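Local coordinates for chemosensory protein (Mamestra brassicae, PDB 1N8V) that binds long-chain lipid-like molecules such as bromo-dodecanol in a hydrophobic cavity between its helices, probably as a carrier in moth chemosensing, at residues V27-R33 with E83-Y88; E79-E83 with R95-E99. All blocks are in the same frame, centred on the assembly; numbering follows the deposited sequence.

Contact 1: residues V27-R33 with E83-Y88; sequences VNCVMER and ELTAKY. With BDD (bromo-dodecanol), chain E; BDD (bromo-dodecanol), chain C.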
loop_
_atom_site.group_PDB
_atom_site.type_symbol
_atom_site.label_atom_id
_atom_site.label_comp_id
_atom_site.label_asym_id
_atom_site.label_seq_id
_atom_site.Cartn_x
_atom_site.Cartn_y
_atom_site.Cartn_z
ATOM N N VAL A 27 2.927 7.271 -3.205
ATOM C CA VAL A 27 4.039 6.910 -2.344
ATOM C C VAL A 27 4.542 8.103 -1.494
ATOM O O VAL A 27 4.735 7.979 -0.283
ATOM C CB VAL A 27 5.220 6.327 -3.146
ATOM C CG1 VAL A 27 6.398 6.114 -2.238
ATOM C CG2 VAL A 27 4.802 5.040 -3.801
ATOM N N ASN A 28 4.725 9.262 -2.128
ATOM C CA ASN A 28 5.179 10.439 -1.380
ATOM C C ASN A 28 4.176 10.876 -0.321
ATOM O O ASN A 28 4.553 11.328 0.765
ATOM C CB ASN A 28 5.518 11.586 -2.337
ATOM C CG ASN A 28 6.754 11.312 -3.200
ATOM O OD1 ASN A 28 6.933 11.929 -4.287
ATOM N ND2 ASN A 28 7.588 10.414 -2.758
ATOM N N CYS A 29 2.888 10.712 -0.619
ATOM C CA CYS A 29 1.857 11.037 0.366
ATOM C C CYS A 29 1.969 10.114 1.594
ATOM O O CYS A 29 2.012 10.562 2.752
ATOM C CB CYS A 29 0.469 10.886 -0.259
ATOM S SG CYS A 29 -0.946 10.665 0.877
ATOM N N VAL A 30 1.999 8.810 1.351
ATOM C CA VAL A 30 2.033 7.842 2.449
ATOM C C VAL A 30 3.347 7.913 3.213
ATOM O O VAL A 30 3.383 7.645 4.409
ATOM C CB VAL A 30 1.726 6.417 1.908
ATOM C CG1 VAL A 30 1.944 5.360 2.934
ATOM C CG2 VAL A 30 0.309 6.347 1.409
ATOM N N MET A 31 4.430 8.314 2.540
ATOM C CA MET A 31 5.720 8.486 3.215
ATOM C C MET A 31 5.816 9.848 3.941
ATOM O O MET A 31 6.846 10.169 4.521
ATOM C CB MET A 31 6.882 8.367 2.220
ATOM C CG MET A 31 7.129 6.962 1.751
ATOM S SD MET A 31 7.512 5.733 3.023
ATOM C CE MET A 31 9.048 6.460 3.677
ATOM N N GLU A 32 4.737 10.635 3.923
ATOM C CA GLU A 32 4.672 11.924 4.622
ATOM C C GLU A 32 5.724 12.943 4.148
ATOM O O GLU A 32 6.325 13.674 4.952
ATOM C CB GLU A 32 4.704 11.698 6.145
ATOM C CG GLU A 32 3.600 10.755 6.664
ATOM C CD GLU A 32 3.425 10.758 8.185
ATOM O OE1 GLU A 32 3.091 11.842 8.739
ATOM O OE2 GLU A 32 3.585 9.693 8.830
ATOM N N ARG A 33 5.914 12.988 2.833
ATOM C CA ARG A 33 6.839 13.943 2.214
ATOM C C ARG A 33 6.253 14.636 0.976
ATOM O O ARG A 33 6.957 15.387 0.300
ATOM C CB ARG A 33 8.162 13.268 1.867
ATOM C CG ARG A 33 8.064 12.139 0.884
ATOM C CD ARG A 33 9.434 11.621 0.419
ATOM N NE ARG A 33 9.313 10.502 -0.509
ATOM C CZ ARG A 33 9.801 9.274 -0.327
ATOM N NH1 ARG A 33 9.617 8.370 -1.271
ATOM N NH2 ARG A 33 10.470 8.934 0.766
ATOM N N GLU A 83 11.372 1.275 1.756
ATOM C CA GLU A 83 11.111 2.420 2.604
ATOM C C GLU A 83 9.745 2.318 3.236
ATOM O O GLU A 83 9.561 2.720 4.399
ATOM C CB GLU A 83 11.288 3.763 1.870
ATOM C CG GLU A 83 10.272 4.078 0.802
ATOM C CD GLU A 83 10.583 5.382 0.105
ATOM O OE1 GLU A 83 11.356 6.175 0.692
ATOM O OE2 GLU A 83 10.071 5.617 -0.997
ATOM N N LEU A 84 8.767 1.751 2.520
ATOM C CA LEU A 84 7.422 1.620 3.074
ATOM C C LEU A 84 7.359 0.594 4.199
ATOM O O LEU A 84 6.782 0.832 5.246
ATOM C CB LEU A 84 6.425 1.249 1.969
ATOM C CG LEU A 84 6.019 2.373 1.032
ATOM C CD1 LEU A 84 5.298 1.806 -0.175
ATOM C CD2 LEU A 84 5.119 3.343 1.735
ATOM N N THR A 85 7.928 -0.584 3.966
ATOM C CA THR A 85 7.897 -1.612 5.020
ATOM C C THR A 85 8.722 -1.159 6.247
ATOM O O THR A 85 8.334 -1.407 7.383
ATOM C CB THR A 85 8.272 -2.995 4.468
ATOM O OG1 THR A 85 7.969 -4.018 5.445
ATOM C CG2 THR A 85 9.758 -3.097 4.137
ATOM N N ALA A 86 9.826 -0.456 6.028
ATOM C CA ALA A 86 10.608 0.051 7.149
ATOM C C ALA A 86 9.847 1.086 7.983
ATOM O O ALA A 86 9.973 1.100 9.213
ATOM C CB ALA A 86 11.957 0.621 6.692
ATOM N N LYS A 87 9.087 1.962 7.331
ATOM C CA LYS A 87 8.363 2.994 8.054
ATOM C C LYS A 87 7.135 2.442 8.776
ATOM O O LYS A 87 6.904 2.726 9.958
ATOM C CB LYS A 87 7.947 4.130 7.099
ATOM C CG LYS A 87 7.042 5.190 7.762
ATOM C CD LYS A 87 6.811 6.377 6.841
ATOM C CE LYS A 87 5.711 7.296 7.366
ATOM N NZ LYS A 87 6.132 8.036 8.579
ATOM N N TYR A 88 6.314 1.685 8.050
ATOM C CA TYR A 88 5.035 1.203 8.597
ATOM C C TYR A 88 5.090 -0.153 9.310
ATOM O O TYR A 88 4.194 -0.478 10.078
ATOM C CB TYR A 88 3.983 1.174 7.473
ATOM C CG TYR A 88 3.467 2.568 7.142
ATOM C CD1 TYR A 88 2.424 3.119 7.857
ATOM C CD2 TYR A 88 4.030 3.326 6.126
ATOM C CE1 TYR A 88 1.957 4.390 7.579
ATOM C CE2 TYR A 88 3.583 4.591 5.840
ATOM C CZ TYR A 88 2.530 5.118 6.563
ATOM O OH TYR A 88 2.036 6.391 6.296
HETATM O O1 BDD E . 5.558 -5.150 5.734
HETATM C C1 BDD E . 4.282 -4.718 5.257
HETATM C C2 BDD E . 4.393 -3.342 4.590
HETATM C C3 BDD E . 3.089 -3.006 3.871
HETATM C C4 BDD E . 3.143 -1.694 3.082
HETATM C C5 BDD E . 2.324 -1.811 1.791
HETATM C C6 BDD E . 1.304 -0.700 1.614
HETATM C C7 BDD E . 0.507 -0.849 0.315
HETATM C C8 BDD E . -0.986 -0.775 0.549
HETATM C C9 BDD E . -1.764 -0.589 -0.746
HETATM C C10 BDD E . -3.272 -0.521 -0.493
HETATM C C11 BDD E . -4.152 -0.980 -1.660
HETATM C C12 BDD E . -5.578 -1.471 -1.250
HETATM BR BR BDD E . -6.587 -1.012 -2.425
HETATM O O1 BDD C . -9.040 -0.248 -2.895
HETATM C C1 BDD C . -8.438 0.959 -3.340
HETATM C C2 BDD C . -8.506 2.008 -2.234
HETATM C C3 BDD C . -7.170 2.720 -2.075
HETATM C C4 BDD C . -7.018 3.874 -3.055
HETATM C C5 BDD C . -5.562 4.326 -3.123
HETATM C C6 BDD C . -4.752 3.503 -4.128
HETATM C C7 BDD C . -3.245 3.716 -3.985
HETATM C C8 BDD C . -2.441 2.558 -4.577
HETATM C C9 BDD C . -0.957 2.901 -4.649
HETATM C C10 BDD C . -0.251 2.681 -3.317
HETATM C C11 BDD C . 1.246 2.911 -3.409
HETATM C C12 BDD C . 1.957 2.603 -2.092
HETATM BR BR BDD C . 1.800 3.829 -1.036
HETATM O O HOH W 1 8.094 9.746 7.132
HETATM O O HOH W 2 1.810 7.605 8.788
#
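Part of the wall of a bromo-dodecanol pocket in this all-helical chemosensory protein is formed here, where a Schellman motif ends helix 20-30 against the last turns of helix 78-88. Glu-32, with positive phi (60°), leaves the helix; its N bonds to Cys-29 O and Arg-33 N to Asn-28 O. That turn ends the helix with Val-30 O facing Tyr-88, whose OH donates a 2.6 Å hydrogen bond to it, satisfying a carbonyl near the helix end. Beside this bond Val-30 CG1 lies 3.4 Å from Tyr-88 CE2 and 3.9 Å from Leu-84 CD2. Leu-84 and Val-30, apolar and branched, also line the pocket: Leu-84 CD1 is 3.9 Å from C12 and Val-30 CG2 3.8 Å from the bromine of the chain C ligand. Flexible Met-31 folds back so that its SD meets Leu-84 CD2 at 3.6 Å, shielding the apolar interior. Charges suit the solvent side. Arg-33 and Glu-83 form a two-pronged salt bridge, NH1 to OE2 2.8 Å and NH2 to OE1 2.9 Å, while Lys-87 NZ reaches Glu-32 OE2 at 3.0 Å; a water joins that OE2 to Tyr-88 OH. The Cys-29 to Cys-36 disulfide ties helix 20-30 to the chain that follows, and helix 38-53 packs against Val-30 and Tyr-88 through Leu-47.

Contact 2: residues E79-E83 with R95-E99; sequences EIWRE and RKKYE. With BDD (bromo-dodecanol), chain E; BDD (bromo-dodecanol), chain D.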
loop_
_atom_site.group_PDB
_atom_site.type_symbol
_atom_site.label_atom_id
_atom_site.label_comp_id
_atom_site.label_asym_id
_atom_site.label_seq_id
_atom_site.Cartn_x
_atom_site.Cartn_y
_atom_site.Cartn_z
ATOM N N GLU A 79 13.247 -0.192 -3.939
ATOM C CA GLU A 79 13.538 0.907 -3.035
ATOM C C GLU A 79 12.264 1.451 -2.369
ATOM O O GLU A 79 12.279 1.801 -1.194
ATOM C CB GLU A 79 14.253 2.026 -3.799
ATOM C CG GLU A 79 15.567 1.634 -4.445
ATOM C CD GLU A 79 15.415 0.880 -5.759
ATOM O OE1 GLU A 79 14.355 0.963 -6.445
ATOM O OE2 GLU A 79 16.388 0.184 -6.123
ATOM N N ILE A 80 11.177 1.538 -3.135
ATOM C CA ILE A 80 9.894 2.010 -2.584
ATOM C C ILE A 80 9.370 0.981 -1.565
ATOM O O ILE A 80 8.985 1.335 -0.463
ATOM C CB ILE A 80 8.882 2.278 -3.703
ATOM C CG1 ILE A 80 9.300 3.509 -4.528
ATOM C CG2 ILE A 80 7.477 2.428 -3.119
ATOM C CD1 ILE A 80 8.427 3.754 -5.730
ATOM N N TRP A 81 9.379 -0.294 -1.934
ATOM C CA TRP A 81 8.977 -1.342 -0.987
ATOM C C TRP A 81 9.770 -1.244 0.308
ATOM O O TRP A 81 9.194 -1.242 1.398
ATOM C CB TRP A 81 9.171 -2.734 -1.593
ATOM C CG TRP A 81 9.078 -3.878 -0.609
ATOM C CD1 TRP A 81 10.078 -4.736 -0.293
ATOM C CD2 TRP A 81 7.954 -4.270 0.214
ATOM N NE1 TRP A 81 9.651 -5.662 0.633
ATOM C CE2 TRP A 81 8.347 -5.401 0.959
ATOM C CE3 TRP A 81 6.638 -3.822 0.356
ATOM C CZ2 TRP A 81 7.484 -6.052 1.840
ATOM C CZ3 TRP A 81 5.815 -4.455 1.250
ATOM C CH2 TRP A 81 6.223 -5.556 1.966
ATOM N N ARG A 82 11.082 -1.122 0.192
ATOM C CA ARG A 82 11.888 -1.083 1.401
ATOM C C ARG A 82 11.591 0.101 2.327
ATOM O O ARG A 82 11.578 -0.062 3.564
ATOM C CB ARG A 82 13.353 -1.211 1.062
ATOM C CG ARG A 82 13.597 -2.629 0.644
ATOM C CD ARG A 82 14.997 -2.889 0.346
ATOM N NE ARG A 82 15.218 -4.287 0.040
ATOM C CZ ARG A 82 16.408 -4.843 -0.016
ATOM N NH1 ARG A 82 16.519 -6.125 -0.313
ATOM N NH2 ARG A 82 17.480 -4.122 0.252
ATOM N N GLU A 83 11.372 1.275 1.756
ATOM C CA GLU A 83 11.111 2.420 2.604
ATOM C C GLU A 83 9.745 2.318 3.236
ATOM O O GLU A 83 9.561 2.720 4.399
ATOM C CB GLU A 83 11.288 3.763 1.870
ATOM C CG GLU A 83 10.272 4.078 0.802
ATOM C CD GLU A 83 10.583 5.382 0.105
ATOM O OE1 GLU A 83 11.356 6.175 0.692
ATOM O OE2 GLU A 83 10.071 5.617 -0.997
ATOM N N ARG A 95 6.945 -8.510 6.400
ATOM C CA ARG A 95 7.896 -8.366 5.292
ATOM C C ARG A 95 8.265 -9.677 4.625
ATOM O O ARG A 95 8.118 -9.822 3.397
ATOM C CB ARG A 95 9.137 -7.614 5.751
ATOM C CG ARG A 95 10.111 -7.349 4.628
ATOM C CD ARG A 95 11.313 -6.510 4.993
ATOM N NE ARG A 95 12.308 -6.508 3.918
ATOM C CZ ARG A 95 13.478 -5.896 4.008
ATOM N NH1 ARG A 95 13.766 -5.183 5.078
ATOM N NH2 ARG A 95 14.348 -5.993 3.019
ATOM N N LYS A 96 8.716 -10.650 5.410
ATOM C CA LYS A 96 9.114 -11.912 4.816
ATOM C C LYS A 96 7.912 -12.658 4.221
ATOM O O LYS A 96 8.020 -13.253 3.150
ATOM C CB LYS A 96 9.878 -12.778 5.797
ATOM C CG LYS A 96 10.381 -14.054 5.128
ATOM C CD LYS A 96 11.391 -14.810 5.948
ATOM C CE LYS A 96 12.097 -15.901 5.124
ATOM N NZ LYS A 96 11.164 -16.963 4.654
ATOM N N LYS A 97 6.761 -12.584 4.864
ATOM C CA LYS A 97 5.578 -13.253 4.343
ATOM C C LYS A 97 5.203 -12.732 2.953
ATOM O O LYS A 97 4.907 -13.528 2.056
ATOM C CB LYS A 97 4.392 -13.122 5.293
ATOM C CG LYS A 97 4.495 -14.011 6.518
ATOM C CD LYS A 97 3.321 -13.758 7.483
ATOM C CE LYS A 97 3.322 -14.733 8.664
ATOM N NZ LYS A 97 2.273 -14.426 9.698
ATOM N N TYR A 98 5.209 -11.424 2.756
ATOM C CA TYR A 98 4.841 -10.869 1.442
ATOM C C TYR A 98 5.928 -11.125 0.418
ATOM O O TYR A 98 5.627 -11.433 -0.749
ATOM C CB TYR A 98 4.551 -9.370 1.527
ATOM C CG TYR A 98 3.124 -9.021 1.930
ATOM C CD1 TYR A 98 2.061 -9.299 1.091
ATOM C CD2 TYR A 98 2.855 -8.366 3.124
ATOM C CE1 TYR A 98 0.760 -8.971 1.440
ATOM C CE2 TYR A 98 1.565 -8.039 3.488
ATOM C CZ TYR A 98 0.522 -8.333 2.624
ATOM O OH TYR A 98 -0.785 -8.007 2.953
ATOM N N GLU A 99 7.194 -11.022 0.818
ATOM C CA GLU A 99 8.282 -11.283 -0.127
ATOM C C GLU A 99 8.275 -12.731 -0.595
ATOM O O GLU A 99 8.547 -13.014 -1.780
ATOM C CB GLU A 99 9.632 -10.918 0.475
ATOM C CG GLU A 99 9.835 -9.415 0.667
ATOM C CD GLU A 99 11.116 -9.074 1.397
ATOM O OE1 GLU A 99 11.740 -10.031 1.940
ATOM O OE2 GLU A 99 11.478 -7.881 1.457
HETATM O O1 BDD E . 5.558 -5.150 5.734
HETATM C C1 BDD E . 4.282 -4.718 5.257
HETATM C C2 BDD E . 4.393 -3.342 4.590
HETATM C C3 BDD E . 3.089 -3.006 3.871
HETATM C C4 BDD E . 3.143 -1.694 3.082
HETATM C C5 BDD E . 2.324 -1.811 1.791
HETATM C C6 BDD E . 1.304 -0.700 1.614
HETATM C C7 BDD E . 0.507 -0.849 0.315
HETATM C C8 BDD E . -0.986 -0.775 0.549
HETATM C C9 BDD E . -1.764 -0.589 -0.746
HETATM C C10 BDD E . -3.272 -0.521 -0.493
HETATM C C11 BDD E . -4.152 -0.980 -1.660
HETATM C C12 BDD E . -5.578 -1.471 -1.250
HETATM BR BR BDD E . -6.587 -1.012 -2.425
HETATM O O1 BDD D . -1.422 -7.824 6.204
HETATM C C1 BDD D . -1.038 -6.458 6.303
HETATM C C2 BDD D . -1.802 -5.668 5.243
HETATM C C3 BDD D . -0.914 -4.628 4.560
HETATM C C4 BDD D . -1.694 -3.759 3.579
HETATM C C5 BDD D . -2.869 -3.037 4.221
HETATM C C6 BDD D . -3.675 -2.192 3.242
HETATM C C7 BDD D . -4.662 -1.280 3.977
HETATM C C8 BDD D . -5.695 -0.650 3.052
HETATM C C9 BDD D . -6.455 0.498 3.715
HETATM C C10 BDD D . -7.600 1.008 2.828
HETATM C C11 BDD D . -8.235 2.320 3.290
HETATM C C12 BDD D . -9.074 3.026 2.185
HETATM BR BR BDD D . -8.287 4.052 1.167
HETATM O O HOH W 3 13.047 -6.291 -0.494
#
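Segments 79-83 and 95-99 run nearly antiparallel, at 151°, but their axes stay 12.7 Å apart, too far for close backbone packing; the nearest CA atoms, of Arg-82 and Arg-95, are 9.2 Å apart. Long side chains therefore bridge this helix pair of the insect OS-D fold, beside the lipid pocket. Trp-81 is large enough to span the gap: its CZ2 lies 4.0 Å from Arg-95 CG, its CH2 4.2 Å from Tyr-98 CB, and its CZ3 3.8 Å from C2 of the chain E bromo-dodecanol. Tyr-98 sends its ring away from Trp-81, and its OH makes a weak 3.3 Å hydrogen bond with O1 of the chain D ligand. The NH edge of the buried indole needs an acceptor, and a carboxylate supplies it. Glu-99 OE2 accepts from Trp-81 NE1 at 3.0 Å, from Arg-95 NE at 2.9 Å in a salt bridge one helical turn back, and from a water that in turn accepts a 3.0 Å hydrogen bond from Arg-82 NE.

Helix 78-88 is common to both contacts, whose centres lie 12 Å apart: contact 1 uses its C-terminal half, contact 2 a stretch slightly earlier, and Glu-83 belongs to both. Along the chain the segments alternate, 27-33, 79-83, 83-88, 95-99, so this one helix is tied to helix 20-30, far back in sequence, and to helix 95-102, just after it. The two contacts touch directly, with Val-27 CG2 3.8 Å from Ile-80 CG2 and Thr-85 OG1 3.8 Å from Arg-95 CB. Both also reach the chain E bromo-dodecanol near its hydroxyl end, so both pairings of helix 78-88 also border the ligand cavity.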